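PDB 6UEH: Cow rumen GH26 endo-mannanase from Metagenome, which probably cleaves internal beta-1,4-mannosidic bonds of mannans such as galactomannan, as a GH26 endo-mannanase that carries an accessory domain. Local coordinates for residues P305-P310 against I358-L363; R203-M208 against G233-S238. All blocks are in the same frame, centred on the assembly; numbering follows the deposited sequence.

Contact 1: residues P305-P310 against I358-L363; sequences PLIFRP and IWEQNL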
ATOM      1  N   PRO A 305     -19.085   3.366 -12.688  1.00 16.19           N
ATOM      2  CA  PRO A 305     -18.171   3.805 -11.632  1.00 15.89           C
ATOM      3  C   PRO A 305     -16.755   3.313 -11.910  1.00 15.68           C
ATOM      4  O   PRO A 305     -16.585   2.312 -12.607  1.00 16.18           O
ATOM      5  CB  PRO A 305     -18.749   3.152 -10.378  1.00 16.45           C
ATOM      6  CG  PRO A 305     -19.368   1.895 -10.889  1.00 18.23           C
ATOM      7  CD  PRO A 305     -19.919   2.231 -12.254  1.00 16.59           C
ATOM      8  N   LEU A 306     -15.761   4.006 -11.367  1.00 15.41           N
ATOM      9  CA  LEU A 306     -14.366   3.674 -11.634  1.00 14.38           C
ATOM     10  C   LEU A 306     -13.481   3.924 -10.416  1.00 13.90           C
ATOM     11  O   LEU A 306     -13.531   4.994  -9.814  1.00 13.48           O
ATOM     12  CB  LEU A 306     -13.851   4.490 -12.828  1.00 15.95           C
ATOM     13  CG  LEU A 306     -12.396   4.295 -13.259  1.00 16.43           C
ATOM     14  CD1 LEU A 306     -12.195   2.907 -13.856  1.00 16.20           C
ATOM     15  CD2 LEU A 306     -11.978   5.381 -14.242  1.00 17.22           C
ATOM     16  N   ILE A 307     -12.672   2.935 -10.052  1.00 14.09           N
ATOM     17  CA  ILE A 307     -11.621   3.161  -9.067  1.00 13.92           C
ATOM     18  C   ILE A 307     -10.480   3.879  -9.781  1.00 14.16           C
ATOM     19  O   ILE A 307      -9.644   3.251 -10.434  1.00 15.29           O
ATOM     20  CB  ILE A 307     -11.125   1.852  -8.428  1.00 14.92           C
ATOM     21  CG1 ILE A 307     -12.299   1.090  -7.806  1.00 16.33           C
ATOM     22  CG2 ILE A 307     -10.051   2.139  -7.382  1.00 14.04           C
ATOM     23  CD1 ILE A 307     -11.948  -0.298  -7.316  1.00 18.51           C
ATOM     24  N   PHE A 308     -10.468   5.203  -9.668  1.00 13.68           N
ATOM     25  CA  PHE A 308      -9.547   6.040 -10.426  1.00 14.39           C
ATOM     26  C   PHE A 308      -8.272   6.304  -9.630  1.00 14.40           C
ATOM     27  O   PHE A 308      -8.320   6.858  -8.528  1.00 13.44           O
ATOM     28  CB  PHE A 308     -10.237   7.355 -10.807  1.00 15.26           C
ATOM     29  CG  PHE A 308      -9.448   8.206 -11.759  1.00 16.85           C
ATOM     30  CD1 PHE A 308      -8.813   7.641 -12.853  1.00 18.18           C
ATOM     31  CD2 PHE A 308      -9.361   9.577 -11.573  1.00 17.00           C
ATOM     32  CE1 PHE A 308      -8.091   8.429 -13.735  1.00 18.19           C
ATOM     33  CE2 PHE A 308      -8.641  10.367 -12.453  1.00 16.22           C
ATOM     34  CZ  PHE A 308      -8.007   9.791 -13.533  1.00 16.16           C
ATOM     35  N   ARG A 309      -7.136   5.898 -10.194  1.00 14.21           N
ATOM     36  CA  ARG A 309      -5.849   6.014  -9.515  1.00 15.22           C
ATOM     37  C   ARG A 309      -4.874   6.884 -10.316  1.00 16.35           C
ATOM     38  O   ARG A 309      -3.902   6.386 -10.883  1.00 17.20           O
ATOM     39  CB  ARG A 309      -5.258   4.618  -9.272  1.00 15.09           C
ATOM     40  CG  ARG A 309      -4.044   4.580  -8.355  1.00 15.00           C
ATOM     41  CD  ARG A 309      -3.662   3.142  -8.020  1.00 15.60           C
ATOM     42  NE  ARG A 309      -3.406   2.345  -9.217  1.00 15.53           N
ATOM     43  CZ  ARG A 309      -2.193   2.014  -9.648  1.00 16.07           C
ATOM     44  NH1 ARG A 309      -1.116   2.401  -8.971  1.00 15.60           N
ATOM     45  NH2 ARG A 309      -2.054   1.284 -10.748  1.00 16.49           N
ATOM     46  N   PRO A 310      -5.137   8.199 -10.367  1.00 15.67           N
ATOM     47  CA  PRO A 310      -4.241   9.092 -11.099  1.00 15.01           C
ATOM     48  C   PRO A 310      -3.021   9.432 -10.260  1.00 14.81           C
ATOM     49  O   PRO A 310      -3.027   9.130  -9.066  1.00 14.88           O
ATOM     50  CB  PRO A 310      -5.107  10.328 -11.329  1.00 14.57           C
ATOM     51  CG  PRO A 310      -5.947  10.390 -10.088  1.00 14.79           C
ATOM     52  CD  PRO A 310      -6.212   8.947  -9.687  1.00 15.12           C
ATOM     53  N   ILE A 358     -13.984   6.746  -7.694  1.00 16.61           N
ATOM     54  CA  ILE A 358     -13.463   6.389  -6.382  1.00 15.96           C
ATOM     55  C   ILE A 358     -11.971   6.693  -6.385  1.00 15.41           C
ATOM     56  O   ILE A 358     -11.187   5.986  -7.017  1.00 15.32           O
ATOM     57  CB  ILE A 358     -13.712   4.907  -6.043  1.00 15.77           C
ATOM     58  CG1 ILE A 358     -15.215   4.608  -6.060  1.00 15.13           C
ATOM     59  CG2 ILE A 358     -13.112   4.559  -4.687  1.00 15.13           C
ATOM     60  CD1 ILE A 358     -15.561   3.180  -5.702  1.00 16.26           C
ATOM     61  N   TRP A 359     -11.587   7.759  -5.695  1.00 15.10           N
ATOM     62  CA  TRP A 359     -10.225   8.271  -5.780  1.00 15.17           C
ATOM     63  C   TRP A 359      -9.246   7.447  -4.948  1.00 15.26           C
ATOM     64  O   TRP A 359      -9.279   7.477  -3.717  1.00 15.47           O
ATOM     65  CB  TRP A 359     -10.188   9.738  -5.342  1.00 15.47           C
ATOM     66  CG  TRP A 359     -10.968  10.647  -6.245  1.00 15.36           C
ATOM     67  CD1 TRP A 359     -12.321  10.842  -6.249  1.00 15.86           C
ATOM     68  CD2 TRP A 359     -10.439  11.485  -7.278  1.00 15.04           C
ATOM     69  NE1 TRP A 359     -12.665  11.751  -7.222  1.00 15.53           N
ATOM     70  CE2 TRP A 359     -11.527  12.161  -7.867  1.00 15.21           C
ATOM     71  CE3 TRP A 359      -9.149  11.732  -7.760  1.00 13.91           C
ATOM     72  CZ2 TRP A 359     -11.365  13.065  -8.914  1.00 15.04           C
ATOM     73  CZ3 TRP A 359      -8.991  12.629  -8.800  1.00 12.68           C
ATOM     74  CH2 TRP A 359     -10.093  13.284  -9.365  1.00 14.68           C
ATOM     75  N   GLU A 360      -8.373   6.713  -5.632  1.00 14.93           N
ATOM     76  CA  GLU A 360      -7.354   5.915  -4.961  1.00 14.59           C
ATOM     77  C   GLU A 360      -5.984   6.561  -5.102  1.00 15.65           C
ATOM     78  O   GLU A 360      -5.503   6.791  -6.215  1.00 14.25           O
ATOM     79  CB  GLU A 360      -7.313   4.489  -5.515  1.00 15.22           C
ATOM     80  CG  GLU A 360      -6.272   3.606  -4.841  1.00 15.67           C
ATOM     81  CD  GLU A 360      -6.376   2.150  -5.250  1.00 16.57           C
ATOM     82  OE1 GLU A 360      -6.805   1.877  -6.390  1.00 17.02           O
ATOM     83  OE2 GLU A 360      -6.032   1.276  -4.428  1.00 16.17           O
ATOM     84  N   GLN A 361      -5.360   6.855  -3.969  1.00 16.11           N
ATOM     85  CA  GLN A 361      -4.036   7.455  -3.971  1.00 16.45           C
ATOM     86  C   GLN A 361      -3.002   6.473  -3.436  1.00 16.62           C
ATOM     87  O   GLN A 361      -3.208   5.845  -2.395  1.00 16.07           O
ATOM     88  CB  GLN A 361      -4.025   8.739  -3.141  1.00 17.81           C
ATOM     89  CG  GLN A 361      -2.688   9.464  -3.150  1.00 18.72           C
ATOM     90  CD  GLN A 361      -2.746  10.798  -2.435  1.00 19.52           C
ATOM     91  OE1 GLN A 361      -3.099  10.871  -1.255  1.00 19.49           O
ATOM     92  NE2 GLN A 361      -2.410  11.865  -3.151  1.00 19.34           N
ATOM     93  N   ASN A 362      -1.895   6.335  -4.159  1.00 15.98           N
ATOM     94  CA  ASN A 362      -0.792   5.512  -3.691  1.00 17.15           C
ATOM     95  C   ASN A 362      -0.083   6.162  -2.511  1.00 16.54           C
ATOM     96  O   ASN A 362       0.051   7.383  -2.446  1.00 17.01           O
ATOM     97  CB  ASN A 362       0.214   5.252  -4.818  1.00 17.89           C
ATOM     98  CG  ASN A 362      -0.132   4.027  -5.648  1.00 19.35           C
ATOM     99  OD1 ASN A 362      -0.363   4.126  -6.851  1.00 20.43           O
ATOM    100  ND2 ASN A 362      -0.154   2.865  -5.011  1.00 20.28           N
ATOM    101  N   LEU A 363       0.347   5.337  -1.569  1.00 15.51           N
ATOM    102  CA  LEU A 363       1.261   5.774  -0.529  1.00 16.11           C
ATOM    103  C   LEU A 363       2.340   4.718  -0.393  1.00 17.41           C
ATOM    104  O   LEU A 363       2.124   3.555  -0.735  1.00 16.31           O
ATOM    105  CB  LEU A 363       0.539   5.991   0.805  1.00 15.92           C
ATOM    106  CG  LEU A 363      -0.380   7.209   0.938  1.00 15.19           C
ATOM    107  CD1 LEU A 363      -1.113   7.181   2.271  1.00 16.70           C
ATOM    108  CD2 LEU A 363       0.407   8.498   0.795  1.00 18.43           C
TER
HETATM  109  O   HOH W   1      -2.639   7.367  -7.001  1.00 15.34           O
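Arg309 reaches from strand 306-309 alongside Glu360 to Asn362 on strand 358-362, two parallel neighbours of the GH26 TIM barrel. Its CB lies 3.8 Å from Glu360 O. CG, anti to the backbone N (chi1 -170°), approaches that carbonyl more closely. CD settles between Asn362 OD1 at 3.6 Å and Glu360 OE1, and the chain then bends at chi3. NE and Glu360 OE1, 4.4 Å apart, are oppositely charged neighbours rather than a salt bridge. At the tip NH1 donates to Asn362 OD1 over 2.8 Å, meeting a lone pair in the amide plane, while the amide stands 88° from the guanidinium. Salt bridges from NH1 to Asp386 and from NH2 to Glu428 complete the grip, and Glu360 OE1 is hydrogen-bonded to Tyr447.

The sheet beneath is set by Ile358 N to Leu306 O, Phe308 N to Ile358 O and Glu360 N to Phe308 O. Beyond them a water donates to Pro310 O and Glu360 O and accepts from Asn362 N. On the face of Phe308 and Trp359, the Phe308 edge meets the Trp359 face in a T-shaped pair, CD2 to CZ3 at 4.1 Å and planes at 69°. Pro310 CG comes to 4.0 Å from the same CZ3, and Leu348 of helix 334-351 packs on both aromatics.

The chemistry thus divides between a greasy, helix-covered face and a polar cluster in which Asn362 OD1 and two salt bridges grip the buried guanidinium and probably fix its rotation. Asn362 ND2 donates to Asp386, so a flipped amide would probably set its NH2 against Arg309 NH1.

Contact 2: residues R203-M208 against G233-S238; sequences RGFDFM and GIATAS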
ATOM      1  N   ARG A 203     -10.590  -5.353 -13.125  1.00 16.92           N
ATOM      2  CA  ARG A 203      -9.739  -5.200 -14.300  1.00 15.31           C
ATOM      3  C   ARG A 203      -9.095  -3.817 -14.294  1.00 15.57           C
ATOM      4  O   ARG A 203      -9.763  -2.814 -14.048  1.00 15.08           O
ATOM      5  CB  ARG A 203     -10.544  -5.420 -15.585  1.00 15.64           C
ATOM      6  CG  ARG A 203      -9.731  -5.324 -16.872  1.00 18.27           C
ATOM      7  CD  ARG A 203     -10.482  -5.970 -18.034  1.00 18.13           C
ATOM      8  NE  ARG A 203      -9.787  -5.818 -19.310  1.00 18.10           N
ATOM      9  CZ  ARG A 203      -9.908  -6.663 -20.330  1.00 19.16           C
ATOM     10  NH1 ARG A 203     -10.685  -7.732 -20.220  1.00 16.88           N
ATOM     11  NH2 ARG A 203      -9.241  -6.449 -21.457  1.00 16.84           N
ATOM     12  N   GLY A 204      -7.789  -3.777 -14.543  1.00 15.01           N
ATOM     13  CA  GLY A 204      -7.050  -2.529 -14.540  1.00 14.85           C
ATOM     14  C   GLY A 204      -6.873  -1.962 -15.934  1.00 15.04           C
ATOM     15  O   GLY A 204      -6.513  -2.682 -16.866  1.00 15.23           O
ATOM     16  N   PHE A 205      -7.131  -0.665 -16.072  1.00 16.25           N
ATOM     17  CA  PHE A 205      -7.021   0.023 -17.351  1.00 15.20           C
ATOM     18  C   PHE A 205      -6.065   1.207 -17.233  1.00 17.27           C
ATOM     19  O   PHE A 205      -5.485   1.440 -16.173  1.00 14.88           O
ATOM     20  CB  PHE A 205      -8.394   0.509 -17.831  1.00 15.36           C
ATOM     21  CG  PHE A 205      -9.433  -0.580 -17.937  1.00 15.52           C
ATOM     22  CD1 PHE A 205     -10.200  -0.936 -16.839  1.00 17.31           C
ATOM     23  CD2 PHE A 205      -9.657  -1.229 -19.141  1.00 15.80           C
ATOM     24  CE1 PHE A 205     -11.164  -1.929 -16.936  1.00 17.62           C
ATOM     25  CE2 PHE A 205     -10.618  -2.220 -19.247  1.00 18.26           C
ATOM     26  CZ  PHE A 205     -11.374  -2.567 -18.145  1.00 18.37           C
ATOM     27  N   ASP A 206      -5.910   1.956 -18.321  1.00 17.88           N
ATOM     28  CA  ASP A 206      -5.078   3.159 -18.316  1.00 17.99           C
ATOM     29  C   ASP A 206      -5.489   4.096 -19.447  1.00 17.98           C
ATOM     30  O   ASP A 206      -5.698   3.657 -20.576  1.00 15.72           O
ATOM     31  CB  ASP A 206      -3.594   2.799 -18.447  1.00 17.42           C
ATOM     32  CG  ASP A 206      -2.679   3.887 -17.906  1.00 17.80           C
ATOM     33  OD1 ASP A 206      -2.632   4.985 -18.502  1.00 16.73           O
ATOM     34  OD2 ASP A 206      -2.002   3.639 -16.885  1.00 17.68           O
ATOM     35  N   PHE A 207      -5.589   5.387 -19.140  1.00 15.46           N
ATOM     36  CA  PHE A 207      -6.074   6.371 -20.103  1.00 15.70           C
ATOM     37  C   PHE A 207      -4.963   7.198 -20.741  1.00 16.44           C
ATOM     38  O   PHE A 207      -5.219   8.279 -21.268  1.00 17.31           O
ATOM     39  CB  PHE A 207      -7.083   7.309 -19.433  1.00 17.80           C
ATOM     40  CG  PHE A 207      -8.394   6.655 -19.112  1.00 17.98           C
ATOM     41  CD1 PHE A 207      -9.380   6.547 -20.078  1.00 17.67           C
ATOM     42  CD2 PHE A 207      -8.639   6.140 -17.850  1.00 18.11           C
ATOM     43  CE1 PHE A 207     -10.587   5.937 -19.791  1.00 15.87           C
ATOM     44  CE2 PHE A 207      -9.843   5.534 -17.558  1.00 16.53           C
ATOM     45  CZ  PHE A 207     -10.818   5.432 -18.530  1.00 15.68           C
ATOM     46  N   MET A 208      -3.738   6.681 -20.715  1.00 17.39           N
ATOM     47  CA  MET A 208      -2.575   7.446 -21.160  1.00 17.22           C
ATOM     48  C   MET A 208      -2.639   7.870 -22.629  1.00 18.02           C
ATOM     49  O   MET A 208      -2.108   8.919 -22.999  1.00 17.52           O
ATOM     50  CB  MET A 208      -1.296   6.640 -20.913  1.00 15.92           C
ATOM     51  CG  MET A 208      -1.283   5.276 -21.586  1.00 16.02           C
ATOM     52  SD  MET A 208       0.129   4.274 -21.080  1.00 26.55           S
ATOM     53  CE  MET A 208       1.479   5.301 -21.648  1.00 21.77           C
ATOM     54  N   GLY A 233     -18.108  -6.806 -13.895  1.00 18.07           N
ATOM     55  CA  GLY A 233     -16.861  -6.656 -13.171  1.00 17.04           C
ATOM     56  C   GLY A 233     -16.651  -5.275 -12.583  1.00 16.88           C
ATOM     57  O   GLY A 233     -17.488  -4.382 -12.734  1.00 16.08           O
ATOM     58  N   ILE A 234     -15.522  -5.115 -11.900  1.00 15.99           N
ATOM     59  CA  ILE A 234     -15.131  -3.851 -11.297  1.00 15.09           C
ATOM     60  C   ILE A 234     -13.953  -3.269 -12.071  1.00 14.71           C
ATOM     61  O   ILE A 234     -13.020  -3.990 -12.411  1.00 15.06           O
ATOM     62  CB  ILE A 234     -14.740  -4.032  -9.815  1.00 14.92           C
ATOM     63  CG1 ILE A 234     -15.924  -4.587  -9.016  1.00 15.99           C
ATOM     64  CG2 ILE A 234     -14.255  -2.719  -9.217  1.00 14.36           C
ATOM     65  CD1 ILE A 234     -15.595  -4.891  -7.571  1.00 16.97           C
ATOM     66  N   ALA A 235     -13.997  -1.971 -12.354  1.00 12.95           N
ATOM     67  CA  ALA A 235     -12.935  -1.343 -13.132  1.00 13.25           C
ATOM     68  C   ALA A 235     -12.061  -0.420 -12.286  1.00 12.73           C
ATOM     69  O   ALA A 235     -12.564   0.353 -11.472  1.00 13.05           O
ATOM     70  CB  ALA A 235     -13.530  -0.570 -14.303  1.00 12.53           C
ATOM     71  N   THR A 236     -10.748  -0.515 -12.480  1.00 12.78           N
ATOM     72  CA  THR A 236      -9.817   0.465 -11.932  1.00 13.14           C
ATOM     73  C   THR A 236      -8.947   0.992 -13.070  1.00 13.34           C
ATOM     74  O   THR A 236      -8.734   0.300 -14.068  1.00 13.60           O
ATOM     75  CB  THR A 236      -8.930  -0.123 -10.805  1.00 15.48           C
ATOM     76  OG1 THR A 236      -8.145   0.920 -10.214  1.00 14.86           O
ATOM     77  CG2 THR A 236      -8.005  -1.204 -11.342  1.00 16.46           C
ATOM     78  N   ALA A 237      -8.458   2.221 -12.945  1.00 12.85           N
ATOM     79  CA  ALA A 237      -7.634   2.779 -14.010  1.00 13.86           C
ATOM     80  C   ALA A 237      -6.594   3.775 -13.512  1.00 15.16           C
ATOM     81  O   ALA A 237      -6.877   4.627 -12.666  1.00 14.54           O
ATOM     82  CB  ALA A 237      -8.517   3.434 -15.062  1.00 14.05           C
ATOM     83  N   SER A 238      -5.385   3.651 -14.049  1.00 15.00           N
ATOM     84  CA  SER A 238      -4.334   4.631 -13.817  1.00 16.09           C
ATOM     85  C   SER A 238      -4.271   5.588 -15.004  1.00 14.97           C
ATOM     86  O   SER A 238      -5.075   5.488 -15.934  1.00 15.28           O
ATOM     87  CB  SER A 238      -2.985   3.940 -13.589  1.00 17.11           C
ATOM     88  OG  SER A 238      -2.761   2.913 -14.543  1.00 17.12           O
TER
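Phe205 and Phe207 pack against Ala235 and Ala237 where strands 203-206 and 234-238 pair in parallel, the two strands of a beta-alpha-beta unit of the TIM barrel closed through helix 220-230.

Backbone bonding covers the full overlap: Arg203 N to Ile234 O, Thr236 N to Arg203 O, Phe205 N to Thr236 O, Ser238 N to Phe205 O and Phe207 N to Ser238 O, with the strand axes 33° apart.

Apolar contacts gather on the Phe205 face. CE1 of Phe205 rests 3.8 Å from Ala235 CB, and CE2 of Phe207 comes to 3.5 Å from Ala237 CB. Val224 of helix 220-230 touches Phe205, and Leu292 of helix 280-301 touches Phe207. On the other face Thr236 CG2 packs on Gly204 CA at 3.6 Å.

The polar side-chain link is Ser238 OG to Asp206 OD2, 2.6 Å long, with the hydroxyl 40° out of the carboxylate plane. His240 ND1 also bonds OD2, and OD1 takes a weak bond from Met208 N. An alanine in place of Asp206 would probably leave the Ser238 hydroxyl and His240 ND1 without this shared acceptor, and Met208 N without its weak one.

Thr236 O is approached three times. Phe205 N bonds it at 2.7 Å, and Gly204 CA makes a CA-H...O contact at 3.3 Å. The third approach is at the ring edge, where Phe205 CD1 lies 3.4 Å from Thr236 O.

In the fold
The chain first builds the calcium-binding CBM6 region and then enters the barrel. Contact 2 closes the earlier loop, returning strand 234-238 to 202-206 by way of helix 220-230. A longer excursion containing helix 280-301 leads to strand 306-309, and contact 1 closes the next loop through helix 334-351. The two are in series, neither nested nor crossed, with centres about 10 Å apart. Strands 234-238 and 306-309 join them edge to edge: Ala237 O lies 2.8 Å from Arg309 N, and Thr236 OG1 probably hydrogen-bonds Ile307 O. Four successive strands of the eight-stranded parallel sheet thereby become one continuous arc of the barrel wall.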